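Local coordinates for hypothetical protein ybaA (Shigella flexneri, PDB 2OKQ) that is of unknown function but belongs to the DUF1428 family and packs an antiparallel four-stranded sheet against helices in a two-chain assembly, at residues V32-A37 and E86-V91. Sequence-based numbering, arbitrary orientation.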
loop_
_atom_site.group_PDB
_atom_site.type_symbol
_atom_site.label_atom_id
_atom_site.label_comp_id
_atom_site.label_asym_id
_atom_site.label_seq_id
_atom_site.Cartn_x
_atom_site.Cartn_y
_atom_site.Cartn_z
ATOM N N VAL A 32 -1.550 -6.731 -0.718
ATOM C CA VAL A 32 -2.658 -6.754 0.251
ATOM C C VAL A 32 -2.785 -8.203 0.676
ATOM O O VAL A 32 -2.851 -9.099 -0.166
ATOM C CB VAL A 32 -3.978 -6.225 -0.311
ATOM C CG1 VAL A 32 -5.040 -6.056 0.830
ATOM C CG2 VAL A 32 -3.777 -4.882 -1.010
ATOM N N VAL A 33 -2.850 -8.405 1.993
ATOM C CA VAL A 33 -2.723 -9.718 2.601
ATOM C C VAL A 33 -3.863 -9.908 3.615
ATOM O O VAL A 33 -4.243 -8.955 4.292
ATOM C CB VAL A 33 -1.362 -9.808 3.355
ATOM C CG1 VAL A 33 -1.028 -11.229 3.711
ATOM C CG2 VAL A 33 -0.220 -9.214 2.515
ATOM N N ALA A 34 -4.412 -11.123 3.701
ATOM C CA ALA A 34 -5.283 -11.481 4.833
ATOM C C ALA A 34 -4.412 -12.254 5.842
ATOM O O ALA A 34 -3.713 -13.206 5.473
ATOM C CB ALA A 34 -6.452 -12.323 4.353
ATOM N N VAL A 35 -4.386 -11.803 7.088
ATOM C CA VAL A 35 -3.539 -12.411 8.101
ATOM C C VAL A 35 -4.424 -12.753 9.313
ATOM O O VAL A 35 -5.209 -11.919 9.746
ATOM C CB VAL A 35 -2.402 -11.438 8.543
ATOM C CG1 VAL A 35 -1.549 -12.038 9.632
ATOM C CG2 VAL A 35 -1.518 -11.035 7.348
ATOM N N PRO A 36 -4.293 -13.984 9.862
ATOM C CA PRO A 36 -5.025 -14.279 11.095
ATOM C C PRO A 36 -4.704 -13.263 12.190
ATOM O O PRO A 36 -3.532 -12.949 12.428
ATOM C CB PRO A 36 -4.517 -15.679 11.470
ATOM C CG PRO A 36 -4.162 -16.295 10.160
ATOM C CD PRO A 36 -3.515 -15.152 9.405
ATOM N N ALA A 37 -5.747 -12.747 12.836
ATOM C CA ALA A 37 -5.603 -11.677 13.835
ATOM C C ALA A 37 -4.721 -12.018 15.033
ATOM O O ALA A 37 -4.023 -11.153 15.585
ATOM C CB ALA A 37 -6.971 -11.186 14.290
ATOM N N GLU A 86 -13.232 -14.803 8.848
ATOM C CA GLU A 86 -13.677 -14.103 10.053
ATOM C C GLU A 86 -12.564 -13.838 11.062
ATOM O O GLU A 86 -12.561 -12.813 11.746
ATOM C CB GLU A 86 -14.876 -14.836 10.678
ATOM C CG GLU A 86 -16.111 -14.729 9.799
ATOM C CD GLU A 86 -17.352 -15.399 10.378
ATOM O OE1 GLU A 86 -17.747 -15.074 11.527
ATOM O OE2 GLU A 86 -17.948 -16.238 9.663
ATOM N N ASN A 87 -11.602 -14.746 11.121
ATOM C CA ASN A 87 -10.491 -14.673 12.066
ATOM C C ASN A 87 -9.299 -13.850 11.550
ATOM O O ASN A 87 -8.236 -13.794 12.193
ATOM C CB ASN A 87 -10.008 -16.100 12.363
ATOM C CG ASN A 87 -9.421 -16.789 11.128
ATOM O OD1 ASN A 87 -10.056 -16.855 10.074
ATOM N ND2 ASN A 87 -8.201 -17.294 11.258
ATOM N N GLU A 88 -9.471 -13.233 10.389
ATOM C CA GLU A 88 -8.350 -12.593 9.693
ATOM C C GLU A 88 -8.531 -11.081 9.619
ATOM O O GLU A 88 -9.650 -10.600 9.635
ATOM C CB GLU A 88 -8.220 -13.146 8.279
ATOM C CG GLU A 88 -7.926 -14.627 8.197
ATOM C CD GLU A 88 -7.780 -15.126 6.778
ATOM O OE1 GLU A 88 -8.500 -14.655 5.895
ATOM O OE2 GLU A 88 -6.938 -16.017 6.553
ATOM N N GLU A 89 -7.413 -10.360 9.516
ATOM C CA GLU A 89 -7.401 -8.903 9.319
ATOM C C GLU A 89 -6.636 -8.604 8.042
ATOM O O GLU A 89 -5.797 -9.405 7.637
ATOM C CB GLU A 89 -6.659 -8.210 10.461
ATOM C CG GLU A 89 -7.344 -8.318 11.836
ATOM C CD GLU A 89 -8.463 -7.316 12.026
ATOM O OE1 GLU A 89 -8.937 -6.711 11.038
ATOM O OE2 GLU A 89 -8.882 -7.137 13.188
ATOM N N VAL A 90 -6.915 -7.452 7.440
ATOM C CA VAL A 90 -6.269 -7.055 6.177
ATOM C C VAL A 90 -4.996 -6.278 6.464
ATOM O O VAL A 90 -4.979 -5.407 7.331
ATOM C CB VAL A 90 -7.207 -6.196 5.310
ATOM C CG1 VAL A 90 -6.483 -5.746 4.026
ATOM C CG2 VAL A 90 -8.460 -7.010 4.934
ATOM N N VAL A 91 -3.914 -6.631 5.754
ATOM C CA VAL A 91 -2.680 -5.866 5.822
ATOM C C VAL A 91 -2.483 -5.182 4.462
ATOM O O VAL A 91 -2.677 -5.812 3.442
ATOM C CB VAL A 91 -1.481 -6.792 6.180
ATOM C CG1 VAL A 91 -0.146 -6.067 6.055
ATOM C CG2 VAL A 91 -1.642 -7.334 7.571
HETATM O O HOH W 1 -4.109 -15.803 5.890
#
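Asn-87 and Ala-37 extend the pairing of the two strands by one bond beyond their ends: Ala-37 N gives a nearly straight hydrogen bond (176°) to Asn-87 O, 2.8 Å away, although neither residue belongs to a strand. At Glu-88 the backbones come unusually near, with 4.0 Å between its CA and that of Pro-36, a non-hydrogen-bonded pair. Beyond CG the Glu-88 chain is extended (chi2 -179°), which carries the carboxylate back alongside Ala-34, where OE1 lies 3.5 Å from CB. Several groups grip this buried acid: OE1 accepts from the backbone N of Glu-85, while OE2 forms a salt bridge with Arg-129 and takes a hydrogen from a water that also donates to Ala-34 O. Glu-89 faces Val-35 in a hydrogen-bonded pair, and its chi1 of -66° sets CG beside the backbone N, where it packs on Ala-37 CB. These are the two central strands of a four-stranded antiparallel sheet in 2-3-1-4 order, one face of which carries helix 40-56. On the other face Val-90 meets Val-32, CG1 to CG1 at 3.5 Å, in a cluster joined by Phe-78 and Phe-135 of the second subunit. Val-91 and Val-33 form a hydrogen-bonded pair, each N donating to the other's O, and on the helix side the side chains of Val-91 and Val-35 cross at an angle, CG2 to CG2 at 3.7 Å, both touching Tyr-43.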